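Local coordinates for germination protein (Bacillus megaterium, PDB 6O59) that serves as the A subunit of a spore germinant receptor, represented here by its N-terminal domain, and probably takes part in sensing the small molecules that trigger germination, at residues D26-H31 with I44-G49; N38-A43 with L112-I117; S107-L112 with V120-T125; W170-K175 with L186-G191; M174-V179 with K203-I208. One frame throughout, in Å; residues are numbered along the deposited sequence.

Contact 1 of 5, residues D26-H31 with I44-G49; sequences DIVIRH and IVYIEG
Ile-44 exchanges two backbone hydrogen bonds with Arg-30: Arg-30 N donates to Ile-44 O at 2.8 Å, and Ile-44 N reaches a lone pair of Arg-30 O. Its side chain packs on helix 54-62. Val-45 turns to the opposite face, where its CG1 meets Ile-27 CG2 at 4.1 Å and its CG2 lies beside Ile-29 CG1; Leu-14 of helix 10-20 packs against both Val-45 and Ile-29. Tyr-46 forms the next hydrogen-bonded pair, with Val-28, continuing the antiparallel beta hairpin of strands 27-34 and 40-47, in which strand 27-34 is an outermost strand of a five-stranded sheet. The Tyr-46 CG stands between the backbone N and the carbonyl carbon (chi1 65°), and the ring leans back toward Val-28, whose CB sits over one face in a CH-pi contact 3.9 Å from the Tyr-46 ring centroid. Further out, Tyr-46 OH lies above one face of the Arg-30 guanidinium, 3.0 Å from NH2 but poorly angled for a hydrogen bond. The two planes are 83° apart, and Arg-30 NE is bonded to Gln-57 instead. Ile-47 returns to the Val-45 face, running alongside Ile-27 with their CG1 atoms 3.8 Å apart. Its CG2 touches OD2 of Asp-26, a carboxylate salt-bridged to Arg-161. Glu-48 N then donates to Asp-26 O along a nearly straight line (171°), while Glu-48 CG and OE2 cross over Val-28 CG2.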
# COMPACT_ATOMS: atom_id res chain seq x y z
N ASP A 26 0.14 2.34 3.25
CA ASP A 26 1.13 2.75 2.25
C ASP A 26 0.50 3.39 1.02
O ASP A 26 1.22 3.75 0.09
CB ASP A 26 2.00 1.55 1.84
CG ASP A 26 1.31 0.37 1.18
OD1 ASP A 26 0.07 0.26 1.31
OD2 ASP A 26 2.01 -0.45 0.57
N ILE A 27 -0.82 3.54 1.01
CA ILE A 27 -1.48 4.20 -0.10
C ILE A 27 -1.55 5.70 0.20
O ILE A 27 -2.19 6.12 1.17
CB ILE A 27 -2.84 3.53 -0.40
CG1 ILE A 27 -2.58 2.14 -1.02
CG2 ILE A 27 -3.68 4.41 -1.35
CD1 ILE A 27 -3.56 1.21 -0.83
N VAL A 28 -0.83 6.49 -0.61
CA VAL A 28 -0.69 7.95 -0.46
C VAL A 28 -1.68 8.70 -1.37
O VAL A 28 -1.76 8.42 -2.57
CB VAL A 28 0.76 8.42 -0.72
CG1 VAL A 28 0.91 9.91 -0.47
CG2 VAL A 28 1.75 7.65 0.13
N ILE A 29 -2.38 9.67 -0.77
CA ILE A 29 -3.31 10.60 -1.41
C ILE A 29 -2.75 12.01 -1.22
O ILE A 29 -2.68 12.50 -0.08
CB ILE A 29 -4.77 10.46 -0.90
CG1 ILE A 29 -5.33 9.06 -1.22
CG2 ILE A 29 -5.67 11.58 -1.49
CD1 ILE A 29 -6.65 8.66 -0.57
N ARG A 30 -2.33 12.66 -2.31
CA ARG A 30 -1.83 14.03 -2.28
C ARG A 30 -2.88 14.94 -2.88
O ARG A 30 -3.15 14.88 -4.08
CB ARG A 30 -0.49 14.17 -3.01
CG ARG A 30 0.65 13.35 -2.44
CD ARG A 30 1.49 14.16 -1.50
NE ARG A 30 2.86 13.65 -1.46
CZ ARG A 30 3.37 12.95 -0.46
NH1 ARG A 30 2.63 12.66 0.61
NH2 ARG A 30 4.63 12.53 -0.51
N HIS A 31 -3.53 15.75 -2.05
CA HIS A 31 -4.52 16.70 -2.55
C HIS A 31 -3.82 17.92 -3.10
O HIS A 31 -2.83 18.38 -2.52
CB HIS A 31 -5.50 17.13 -1.47
CG HIS A 31 -6.42 16.05 -1.02
ND1 HIS A 31 -6.14 15.28 0.10
CD2 HIS A 31 -7.58 15.64 -1.56
CE1 HIS A 31 -7.14 14.43 0.20
NE2 HIS A 31 -8.04 14.61 -0.77
N ILE A 44 -3.36 13.08 -6.40
CA ILE A 44 -2.38 12.07 -6.82
C ILE A 44 -2.53 10.89 -5.87
O ILE A 44 -2.45 11.08 -4.64
CB ILE A 44 -0.90 12.51 -6.92
CG1 ILE A 44 -0.75 14.01 -7.26
CG2 ILE A 44 -0.13 11.61 -7.91
CD1 ILE A 44 0.69 14.57 -7.19
N VAL A 45 -2.78 9.70 -6.41
CA VAL A 45 -2.93 8.49 -5.60
C VAL A 45 -1.87 7.50 -6.06
O VAL A 45 -1.84 7.15 -7.25
CB VAL A 45 -4.36 7.86 -5.63
CG1 VAL A 45 -4.45 6.68 -4.66
CG2 VAL A 45 -5.43 8.89 -5.29
N TYR A 46 -1.01 7.05 -5.13
CA TYR A 46 0.05 6.08 -5.44
C TYR A 46 0.42 5.23 -4.21
O TYR A 46 0.24 5.68 -3.07
CB TYR A 46 1.29 6.81 -6.00
CG TYR A 46 1.98 7.75 -5.03
CD1 TYR A 46 1.54 9.06 -4.86
CD2 TYR A 46 3.09 7.33 -4.29
CE1 TYR A 46 2.16 9.92 -3.96
CE2 TYR A 46 3.71 8.18 -3.38
CZ TYR A 46 3.25 9.48 -3.23
OH TYR A 46 3.89 10.32 -2.35
N ILE A 47 1.00 4.03 -4.44
CA ILE A 47 1.51 3.15 -3.38
C ILE A 47 2.99 3.51 -3.14
O ILE A 47 3.81 3.42 -4.06
CB ILE A 47 1.32 1.61 -3.64
CG1 ILE A 47 -0.14 1.21 -3.83
CG2 ILE A 47 1.94 0.77 -2.52
CD1 ILE A 47 -0.26 -0.12 -4.35
N GLU A 48 3.30 3.88 -1.90
CA GLU A 48 4.60 4.24 -1.39
C GLU A 48 5.66 3.16 -1.68
O GLU A 48 5.43 1.95 -1.46
CB GLU A 48 4.48 4.41 0.14
CG GLU A 48 4.91 5.75 0.72
CD GLU A 48 4.49 5.97 2.16
OE1 GLU A 48 4.40 4.97 2.92
OE2 GLU A 48 4.24 7.14 2.53
N GLY A 49 6.81 3.61 -2.18
CA GLY A 49 7.99 2.79 -2.41
C GLY A 49 8.05 1.88 -3.61
O GLY A 49 9.07 1.21 -3.80

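Contact 2 of 5, residues N38-A43 with L112-I117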
# COMPACT_ATOMS: atom_id res chain seq x y z
N ASN A 38 -7.63 28.38 -8.70
CA ASN A 38 -7.41 27.12 -7.98
C ASN A 38 -8.76 26.55 -7.47
O ASN A 38 -8.90 26.14 -6.32
CB ASN A 38 -6.39 27.29 -6.84
CG ASN A 38 -5.02 27.64 -7.35
OD1 ASN A 38 -4.26 26.77 -7.82
ND2 ASN A 38 -4.68 28.92 -7.30
N SER A 39 -9.76 26.59 -8.37
CA SER A 39 -11.14 26.16 -8.14
C SER A 39 -11.31 24.65 -8.29
O SER A 39 -12.17 24.06 -7.64
CB SER A 39 -12.08 26.86 -9.11
OG SER A 39 -11.83 26.48 -10.45
N LEU A 40 -10.51 24.03 -9.17
CA LEU A 40 -10.64 22.62 -9.46
C LEU A 40 -9.74 21.77 -8.58
O LEU A 40 -8.52 21.84 -8.68
CB LEU A 40 -10.36 22.38 -10.94
CG LEU A 40 -10.96 21.14 -11.57
CD1 LEU A 40 -12.47 21.15 -11.51
CD2 LEU A 40 -10.53 21.03 -13.00
N ALA A 41 -10.36 20.95 -7.71
CA ALA A 41 -9.64 20.04 -6.83
C ALA A 41 -9.20 18.82 -7.61
O ALA A 41 -9.93 18.32 -8.46
CB ALA A 41 -10.53 19.62 -5.68
N ALA A 42 -7.97 18.35 -7.34
CA ALA A 42 -7.38 17.16 -7.95
C ALA A 42 -6.59 16.38 -6.90
O ALA A 42 -6.31 16.91 -5.83
CB ALA A 42 -6.50 17.55 -9.12
N ALA A 43 -6.26 15.12 -7.20
CA ALA A 43 -5.48 14.28 -6.28
C ALA A 43 -4.54 13.33 -7.01
O ALA A 43 -4.88 12.85 -8.10
CB ALA A 43 -6.41 13.48 -5.37
N LEU A 112 -4.08 10.04 -11.35
CA LEU A 112 -4.43 11.45 -11.30
C LEU A 112 -5.96 11.54 -11.41
O LEU A 112 -6.54 11.13 -12.42
CB LEU A 112 -3.70 12.29 -12.36
CG LEU A 112 -4.19 13.74 -12.49
CD1 LEU A 112 -3.85 14.56 -11.28
CD2 LEU A 112 -3.67 14.38 -13.74
N ILE A 113 -6.60 11.99 -10.33
CA ILE A 113 -8.05 12.10 -10.24
C ILE A 113 -8.43 13.59 -10.14
O ILE A 113 -7.85 14.32 -9.33
CB ILE A 113 -8.59 11.25 -9.06
CG1 ILE A 113 -7.92 9.83 -9.04
CG2 ILE A 113 -10.14 11.17 -9.08
CD1 ILE A 113 -8.46 8.81 -8.05
N VAL A 114 -9.38 14.05 -10.99
CA VAL A 114 -9.83 15.44 -11.04
C VAL A 114 -11.34 15.51 -10.65
O VAL A 114 -12.14 14.66 -11.04
CB VAL A 114 -9.52 16.07 -12.43
CG1 VAL A 114 -9.94 17.54 -12.48
CG2 VAL A 114 -8.02 15.94 -12.78
N ASP A 115 -11.68 16.57 -9.86
CA ASP A 115 -12.94 16.92 -9.19
C ASP A 115 -14.20 16.35 -9.80
O ASP A 115 -15.04 15.89 -9.02
CB ASP A 115 -13.12 18.44 -9.07
CG ASP A 115 -13.98 18.90 -7.88
OD1 ASP A 115 -14.63 18.03 -7.23
OD2 ASP A 115 -14.00 20.13 -7.60
N GLY A 116 -14.38 16.44 -11.11
CA GLY A 116 -15.59 15.93 -11.73
C GLY A 116 -15.42 15.28 -13.09
O GLY A 116 -16.33 15.39 -13.92
N ILE A 117 -14.27 14.67 -13.33
CA ILE A 117 -14.03 14.14 -14.70
C ILE A 117 -14.55 12.72 -14.86
O ILE A 117 -15.08 12.44 -15.94
CB ILE A 117 -12.57 14.31 -15.11
CG1 ILE A 117 -12.39 15.56 -15.95
CG2 ILE A 117 -12.11 13.08 -15.86
CD1 ILE A 117 -11.60 16.64 -15.28
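Leu-40 carries its CG anti to the backbone N (chi1 -156°), and Val-114 places CG1 likewise (chi1 -178°), so two branched side chains meet across the join between two neighbouring strands of an antiparallel sheet. The strands are 40-47 and 110-114, which come together although 68 residues separate the two segments; this is a long-range pairing in the middle of the sheet and not a hairpin. Leu-40 and Val-114 cross at about a right angle, with Leu-40 CD2 3.6 Å from Val-114 CG1. The other Leu-40 methyl, CD1, reaches past the strand end to Asp-115 CB.

The backbone holds the register. Ala-43 and Ile-113 form a hydrogen-bonded pair, Ala-43 N donating to Ile-113 O at 2.8 Å and Ile-113 N returning a straighter bond to Ala-43 O at 2.9 Å. Ala-42 and Val-114 are the neighbouring non-hydrogen-bonded pair; their side chains share a face, and Ala-42 CA lies close to Ile-113 O. Ala-41 to Ala-43 present only methyl groups along this strand. Leu-10 of helix 10-20 covers the face of Ala-43 and Ile-113, whereas Leu-79 of helix 78-86 packs on Leu-112 and Val-114.

Beyond the last paired residues the chain 112-117 begins to turn, Ile-117 N bonding back to Val-114 O. Asp-115, the second residue of that turn, still donates its N to Ala-41 O at 2.8 Å. Its side chain, CG anti to the backbone N, leads toward Ala-41, with Asp-115 OD2 4.0 Å from Ala-41 CB.

Contact 3 of 5, residues S107-L112 with V120-T125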
# COMPACT_ATOMS: atom_id res chain seq x y z
N SER A 107 0.07 -2.00 -9.46
CA SER A 107 1.23 -2.27 -10.30
C SER A 107 2.27 -1.11 -10.27
O SER A 107 3.16 -1.04 -11.12
CB SER A 107 0.78 -2.56 -11.73
OG SER A 107 0.33 -1.36 -12.32
N GLY A 108 2.15 -0.23 -9.29
CA GLY A 108 3.08 0.89 -9.14
C GLY A 108 2.85 2.10 -10.01
O GLY A 108 3.79 2.87 -10.22
N ASP A 109 1.62 2.30 -10.54
CA ASP A 109 1.34 3.50 -11.34
C ASP A 109 0.90 4.63 -10.43
O ASP A 109 0.56 4.39 -9.27
CB ASP A 109 0.27 3.24 -12.41
CG ASP A 109 0.68 2.47 -13.65
OD1 ASP A 109 1.87 2.10 -13.76
OD2 ASP A 109 -0.18 2.24 -14.52
N SER A 110 0.89 5.85 -10.94
CA SER A 110 0.36 6.98 -10.19
C SER A 110 -0.95 7.39 -10.83
O SER A 110 -1.04 7.46 -12.06
CB SER A 110 1.34 8.15 -10.14
OG SER A 110 2.55 7.70 -9.57
N LEU A 111 -1.98 7.54 -10.00
CA LEU A 111 -3.28 7.93 -10.49
C LEU A 111 -3.45 9.42 -10.35
O LEU A 111 -3.01 10.01 -9.36
CB LEU A 111 -4.44 7.21 -9.75
CG LEU A 111 -4.38 5.68 -9.59
CD1 LEU A 111 -5.54 5.20 -8.78
CD2 LEU A 111 -4.35 4.97 -10.91
N LEU A 112 -4.08 10.04 -11.35
CA LEU A 112 -4.43 11.45 -11.30
C LEU A 112 -5.96 11.54 -11.41
O LEU A 112 -6.54 11.13 -12.42
CB LEU A 112 -3.70 12.29 -12.36
CG LEU A 112 -4.19 13.74 -12.49
CD1 LEU A 112 -3.85 14.56 -11.28
CD2 LEU A 112 -3.67 14.38 -13.74
N VAL A 120 -9.86 8.32 -14.97
CA VAL A 120 -8.63 8.50 -14.15
C VAL A 120 -7.42 8.31 -15.04
O VAL A 120 -7.45 7.42 -15.88
CB VAL A 120 -8.63 7.53 -12.95
CG1 VAL A 120 -7.27 7.40 -12.31
CG2 VAL A 120 -9.66 7.96 -11.92
N LEU A 121 -6.41 9.17 -14.88
CA LEU A 121 -5.17 9.05 -15.68
C LEU A 121 -4.14 8.25 -14.89
O LEU A 121 -3.93 8.55 -13.73
CB LEU A 121 -4.66 10.46 -15.98
CG LEU A 121 -3.32 10.52 -16.69
CD1 LEU A 121 -3.09 11.90 -17.27
CD2 LEU A 121 -2.19 10.16 -15.75
N SER A 122 -3.57 7.24 -15.54
CA SER A 122 -2.47 6.42 -14.99
C SER A 122 -1.13 6.73 -15.66
O SER A 122 -1.05 6.78 -16.90
CB SER A 122 -2.78 4.93 -15.16
OG SER A 122 -3.89 4.49 -14.40
N VAL A 123 -0.08 6.87 -14.87
CA VAL A 123 1.25 7.10 -15.44
C VAL A 123 2.24 6.09 -14.84
O VAL A 123 2.21 5.85 -13.63
CB VAL A 123 1.72 8.59 -15.32
CG1 VAL A 123 1.60 9.14 -13.90
CG2 VAL A 123 3.11 8.79 -15.89
N SER A 124 3.07 5.49 -15.70
CA SER A 124 4.09 4.51 -15.32
C SER A 124 5.51 5.08 -15.50
O SER A 124 5.80 5.67 -16.53
CB SER A 124 3.93 3.25 -16.16
OG SER A 124 4.86 2.26 -15.74
N THR A 125 6.40 4.85 -14.51
CA THR A 125 7.80 5.29 -14.52
C THR A 125 8.79 4.07 -14.71
O THR A 125 9.99 4.28 -14.90
CB THR A 125 8.12 6.13 -13.26
OG1 THR A 125 7.15 7.18 -13.16
CG2 THR A 125 9.51 6.77 -13.31
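Leu-111 and Val-120 cross obliquely on one face of the strand pair, in a diagonal contact where Leu-111 CB lies 3.8 Å from Val-120 CG1. Leu-111 has CG anti to its carbonyl carbon (chi1 -49°), which brings CD2 over to Ser-122, 3.6 Å from OG; that hydroxyl has its polar partner elsewhere, in Ser-104 OG. On the other face, Leu-112 and Leu-121 stand as a hydrogen-bonded pair and meet at their bases, CB to CB at 4.2 Å. Both have CG anti to the backbone N. Next to them Val-123 puts CG1 between its backbone N and carbonyl carbon (chi1 51°), turning that methyl toward Ser-110 CB at 3.9 Å; Ser-110 OG bonds to Asn-53. Asp-109 comes in from the strand's entry, its carboxylate straddling the partner chain, with OD1 near Ser-124 CB at 3.4 Å and OD2 toward Ser-122 CB.

Four backbone hydrogen bonds lock the orientation, two for Ser-110 with Val-123 and two for Leu-112 with Leu-121; the one from Leu-112 N to Leu-121 O measures 2.8 Å. The result is an antiparallel beta hairpin of strands 110-114 and 120-124. Chain 107-112 enters it directly from helix 98-106, which closes in a Schellman motif with Gly-108, at positive phi, as the C-prime residue.

Helix 98-106 then covers Leu-111 and Val-120 through Leu-101, helix 78-86 packs under Leu-112, Leu-121 and Val-123, and the flanking strands 40-47 and 91-95 continue the sheet through backbone bonds from Leu-111 and from Val-120, Ser-122 and Ser-124.

Contact 4 of 5, residues W170-K175 with L186-G191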
# COMPACT_ATOMS: atom_id res chain seq x y z
N TRP A 170 -4.36 -5.96 2.61
CA TRP A 170 -4.61 -4.88 3.54
C TRP A 170 -3.50 -4.80 4.60
O TRP A 170 -3.09 -5.81 5.16
CB TRP A 170 -6.00 -5.04 4.17
CG TRP A 170 -7.13 -4.80 3.22
CD1 TRP A 170 -7.05 -4.54 1.88
CD2 TRP A 170 -8.53 -4.84 3.53
NE1 TRP A 170 -8.30 -4.40 1.34
CE2 TRP A 170 -9.24 -4.58 2.33
CE3 TRP A 170 -9.27 -5.04 4.71
CZ2 TRP A 170 -10.63 -4.50 2.28
CZ3 TRP A 170 -10.66 -4.98 4.66
CH2 TRP A 170 -11.32 -4.72 3.45
N LEU A 171 -2.92 -3.57 4.77
CA LEU A 171 -1.82 -3.20 5.67
C LEU A 171 -2.32 -2.31 6.82
O LEU A 171 -2.95 -1.29 6.55
CB LEU A 171 -0.69 -2.48 4.90
CG LEU A 171 0.34 -3.31 4.10
CD1 LEU A 171 -0.29 -4.09 2.96
CD2 LEU A 171 1.37 -2.41 3.48
N GLU A 172 -2.07 -2.71 8.08
CA GLU A 172 -2.53 -2.09 9.32
C GLU A 172 -1.31 -1.74 10.16
O GLU A 172 -0.57 -2.64 10.58
CB GLU A 172 -3.46 -3.08 10.06
CG GLU A 172 -4.35 -2.44 11.10
CD GLU A 172 -5.10 -3.42 11.97
OE1 GLU A 172 -5.60 -4.45 11.44
OE2 GLU A 172 -5.20 -3.17 13.20
N SER A 173 -1.07 -0.45 10.34
CA SER A 173 0.03 0.06 11.14
C SER A 173 -0.40 0.24 12.58
O SER A 173 -1.52 0.66 12.85
CB SER A 173 0.55 1.37 10.57
OG SER A 173 1.24 1.08 9.36
N MET A 174 0.48 -0.12 13.52
CA MET A 174 0.18 -0.00 14.95
C MET A 174 1.48 0.18 15.75
O MET A 174 2.58 0.03 15.22
CB MET A 174 -0.69 -1.18 15.48
CG MET A 174 -0.07 -2.55 15.36
SD MET A 174 -1.30 -3.87 15.29
CE MET A 174 -1.89 -3.90 17.05
N LYS A 175 1.32 0.57 17.02
CA LYS A 175 2.40 0.80 17.97
C LYS A 175 2.23 -0.18 19.10
O LYS A 175 1.30 -0.05 19.90
CB LYS A 175 2.42 2.27 18.46
CG LYS A 175 3.08 3.19 17.45
CD LYS A 175 3.05 4.65 17.87
CE LYS A 175 3.27 5.62 16.72
NZ LYS A 175 4.70 5.74 16.31
N LEU A 186 1.10 -4.81 10.13
CA LEU A 186 0.40 -6.09 9.98
C LEU A 186 -0.16 -6.21 8.54
O LEU A 186 -0.68 -5.24 8.01
CB LEU A 186 -0.73 -6.08 11.02
CG LEU A 186 -1.50 -7.37 11.28
CD1 LEU A 186 -1.91 -7.45 12.71
CD2 LEU A 186 -2.76 -7.46 10.42
N MET A 187 -0.06 -7.40 7.94
CA MET A 187 -0.54 -7.72 6.59
C MET A 187 -1.41 -8.97 6.54
O MET A 187 -1.07 -9.96 7.19
CB MET A 187 0.65 -7.98 5.66
CG MET A 187 1.08 -6.84 4.85
SD MET A 187 2.48 -7.49 3.91
CE MET A 187 3.35 -5.99 3.58
N TYR A 188 -2.45 -8.96 5.70
CA TYR A 188 -3.33 -10.09 5.44
C TYR A 188 -4.10 -9.83 4.15
O TYR A 188 -4.31 -8.66 3.80
CB TYR A 188 -4.29 -10.37 6.62
CG TYR A 188 -5.31 -9.28 6.88
CD1 TYR A 188 -4.98 -8.16 7.65
CD2 TYR A 188 -6.60 -9.37 6.37
CE1 TYR A 188 -5.91 -7.14 7.88
CE2 TYR A 188 -7.54 -8.36 6.60
CZ TYR A 188 -7.20 -7.25 7.35
OH TYR A 188 -8.14 -6.27 7.57
N ILE A 189 -4.51 -10.90 3.43
CA ILE A 189 -5.30 -10.72 2.22
C ILE A 189 -6.76 -10.89 2.62
O ILE A 189 -7.20 -12.00 2.94
CB ILE A 189 -4.90 -11.61 0.99
CG1 ILE A 189 -3.42 -11.40 0.59
CG2 ILE A 189 -5.83 -11.32 -0.21
CD1 ILE A 189 -2.86 -12.41 -0.43
N HIS A 190 -7.49 -9.77 2.61
CA HIS A 190 -8.92 -9.70 2.89
C HIS A 190 -9.69 -10.66 1.96
O HIS A 190 -9.52 -10.60 0.74
CB HIS A 190 -9.39 -8.25 2.71
CG HIS A 190 -10.88 -8.13 2.67
ND1 HIS A 190 -11.63 -8.14 3.81
CD2 HIS A 190 -11.70 -8.03 1.60
CE1 HIS A 190 -12.88 -8.03 3.42
NE2 HIS A 190 -12.98 -7.98 2.09
N GLY A 191 -10.48 -11.54 2.53
CA GLY A 191 -11.25 -12.51 1.75
C GLY A 191 -10.60 -13.87 1.65
O GLY A 191 -11.28 -14.86 1.36
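Four backbone hydrogen bonds join the strands of this antiparallel hairpin, 169-176 with 182-189. In the pair Glu-172 and Leu-186, Leu-186 N donates to Glu-172 O at 2.8 Å; in the pair Trp-170 and Tyr-188, the bond from Tyr-188 N to Trp-170 O is longer, at 3.3 Å.

Aromatic contacts cluster at the start of strand 169-176. His-190, its CG anti to the backbone N (chi1 167°), lies flat over the six-membered ring of Trp-170 in an offset stack, with centroids 4.0 Å apart and planes at 9°. The His-190 CB also sits over that ring in a CH-pi contact, 3.6 Å from the Trp-170 six-membered-ring centroid. Tyr-188 approaches differently: its OH meets the indole in plane at the edge, 3.3 Å from Trp-170 CE3, while Trp-170 CB lies over the Tyr-188 ring face.

Apolar packing occupies the opposite face, where Leu-171 and Met-187 run side by side, Leu-171 CD1 3.6 Å from Met-187 CG, and both touch Leu-157 of helix 153-163.

The charged group here is the Glu-172 carboxylate: Glu-172 CB packs on Leu-186 CB, but its OE1 forms a salt bridge with Arg-202 of helix 195-206. The chemistry is thus two-sided: Leu-171 and Met-187 meet through carbon atoms alone, whereas the Trp-170 face combines a layered indole and imidazole with a carboxylate, whose negative charge is probably offset by Arg-202.

Contact 5 of 5, residues M174-V179 with K203-I208; sequences MKIGRV and KRLKNI
The end of strand 169-176 passes the C-terminal end of helix 195-206, with the CA atoms of Ile-176 and Lys-206 5.5 Å apart, and the backbones are linked through a water that accepts from Gly-177 N at 2.9 Å and donates to both Lys-206 O and Ile-208 O.

Lys-206 bends at chi2 and chi3 so that its NZ curls back to Lys-175 O at 2.8 Å, approaching from above the carbonyl plane and not along a lone pair. Met-174 bends at chi3 (-73°) and lays its CE beside this lysine, 4.0 Å from Lys-206 CD. Ile-176, with CG1 between the backbone N and the carbonyl carbon, puts CG2 against Leu-205 O, while its CD1 lies alongside Ile-208 CG2 at 3.7 Å. Ile-210 and Ile-213 of the following helix 210-215 extend this apolar patch, and the far end of Arg-178 leads off to a salt bridge with Asp-209.

The water thus takes up one carbonyl at the end of the helix and another just beyond it, where helix 195-206, which follows strand 182-189, packs on the five-stranded antiparallel sheet and ends beside its outermost strand 169-176.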
# COMPACT_ATOMS: atom_id res chain seq x y z
N MET A 174 0.48 -0.12 13.52
CA MET A 174 0.18 -0.00 14.95
C MET A 174 1.48 0.18 15.75
O MET A 174 2.58 0.03 15.22
CB MET A 174 -0.69 -1.18 15.48
CG MET A 174 -0.07 -2.55 15.36
SD MET A 174 -1.30 -3.87 15.29
CE MET A 174 -1.89 -3.90 17.05
N LYS A 175 1.32 0.57 17.02
CA LYS A 175 2.40 0.80 17.97
C LYS A 175 2.23 -0.18 19.10
O LYS A 175 1.30 -0.05 19.90
CB LYS A 175 2.42 2.27 18.46
CG LYS A 175 3.08 3.19 17.45
CD LYS A 175 3.05 4.65 17.87
CE LYS A 175 3.27 5.62 16.72
NZ LYS A 175 4.70 5.74 16.31
N ILE A 176 3.06 -1.21 19.12
CA ILE A 176 3.02 -2.25 20.14
C ILE A 176 4.27 -2.11 21.00
O ILE A 176 5.26 -1.55 20.56
CB ILE A 176 2.88 -3.67 19.53
CG1 ILE A 176 4.11 -4.05 18.69
CG2 ILE A 176 1.59 -3.78 18.71
CD1 ILE A 176 4.44 -5.49 18.69
N GLY A 177 4.20 -2.61 22.22
CA GLY A 177 5.33 -2.57 23.14
C GLY A 177 4.90 -2.54 24.58
O GLY A 177 3.91 -1.88 24.93
N ARG A 178 5.66 -3.25 25.44
CA ARG A 178 5.39 -3.33 26.86
C ARG A 178 5.83 -2.04 27.57
O ARG A 178 4.97 -1.32 28.08
CB ARG A 178 6.04 -4.58 27.49
CG ARG A 178 5.52 -4.85 28.90
CD ARG A 178 5.97 -6.17 29.50
NE ARG A 178 7.43 -6.27 29.58
CZ ARG A 178 8.16 -5.87 30.62
NH1 ARG A 178 7.58 -5.32 31.69
NH2 ARG A 178 9.48 -6.01 30.60
N VAL A 179 7.16 -1.74 27.59
CA VAL A 179 7.71 -0.55 28.28
C VAL A 179 7.66 0.69 27.35
O VAL A 179 7.11 1.73 27.75
CB VAL A 179 9.15 -0.81 28.82
CG1 VAL A 179 9.68 0.40 29.57
CG2 VAL A 179 9.17 -2.04 29.73
N LYS A 203 -5.42 -8.66 18.31
CA LYS A 203 -5.70 -8.56 19.74
C LYS A 203 -4.44 -8.95 20.55
O LYS A 203 -4.04 -8.20 21.42
CB LYS A 203 -6.91 -9.45 20.10
CG LYS A 203 -7.20 -9.64 21.59
CD LYS A 203 -8.18 -10.79 21.80
CE LYS A 203 -8.14 -11.36 23.20
NZ LYS A 203 -9.05 -12.52 23.35
N ARG A 204 -3.81 -10.10 20.22
CA ARG A 204 -2.60 -10.59 20.90
C ARG A 204 -1.44 -9.63 20.72
O ARG A 204 -0.70 -9.39 21.68
CB ARG A 204 -2.20 -11.99 20.39
CG ARG A 204 -3.15 -13.12 20.77
CD ARG A 204 -3.32 -13.29 22.27
NE ARG A 204 -3.71 -14.66 22.63
CZ ARG A 204 -4.94 -15.15 22.54
NH1 ARG A 204 -5.93 -14.40 22.07
NH2 ARG A 204 -5.20 -16.40 22.91
N LEU A 205 -1.26 -9.10 19.50
CA LEU A 205 -0.19 -8.17 19.14
C LEU A 205 -0.21 -6.92 19.99
O LEU A 205 0.82 -6.53 20.53
CB LEU A 205 -0.28 -7.79 17.66
CG LEU A 205 0.53 -8.61 16.70
CD1 LEU A 205 0.53 -7.96 15.35
CD2 LEU A 205 1.98 -8.75 17.16
N LYS A 206 -1.40 -6.32 20.13
CA LYS A 206 -1.63 -5.11 20.90
C LYS A 206 -1.05 -5.20 22.33
O LYS A 206 -0.56 -4.20 22.86
CB LYS A 206 -3.14 -4.80 20.93
CG LYS A 206 -3.52 -3.40 21.44
CD LYS A 206 -3.10 -2.26 20.49
CE LYS A 206 -1.97 -1.42 21.05
NZ LYS A 206 -1.44 -0.46 20.04
N ASN A 207 -1.07 -6.41 22.94
CA ASN A 207 -0.59 -6.64 24.30
C ASN A 207 0.65 -7.55 24.37
O ASN A 207 1.05 -7.95 25.47
CB ASN A 207 -1.72 -7.23 25.16
CG ASN A 207 -3.05 -6.53 25.02
OD1 ASN A 207 -3.95 -7.01 24.32
ND2 ASN A 207 -3.19 -5.39 25.67
N ILE A 208 1.28 -7.86 23.22
CA ILE A 208 2.46 -8.73 23.18
C ILE A 208 3.72 -8.00 23.69
O ILE A 208 3.84 -6.77 23.54
CB ILE A 208 2.70 -9.32 21.74
CG1 ILE A 208 3.47 -10.66 21.79
CG2 ILE A 208 3.38 -8.32 20.77
CD1 ILE A 208 3.57 -11.46 20.44
O HOH W 1 2.13 -4.33 23.19

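In the fold
Contacts 1, 2 and 3 all lie in the first five-stranded antiparallel sheet: contact 1 and contact 2 share strand 40-47, contact 2 and contact 3 share strand 110-114 and Leu-112. Contacts 1 and 2 alternate along the chain, as do 2 and 3, so the central strand pairing ties two hairpins together. Contacts 4 and 5 come later, in and beside a second sheet with the same strand order, 1-2-4-5-3, and share strand 169-176; their centres are about 15 Å apart. Contacts 2 and 5 are about 40 Å apart, centre to centre. Asp-26 of contact 1 touches Leu-171 of contact 4, so the two similarly built halves of this receptor domain meet there.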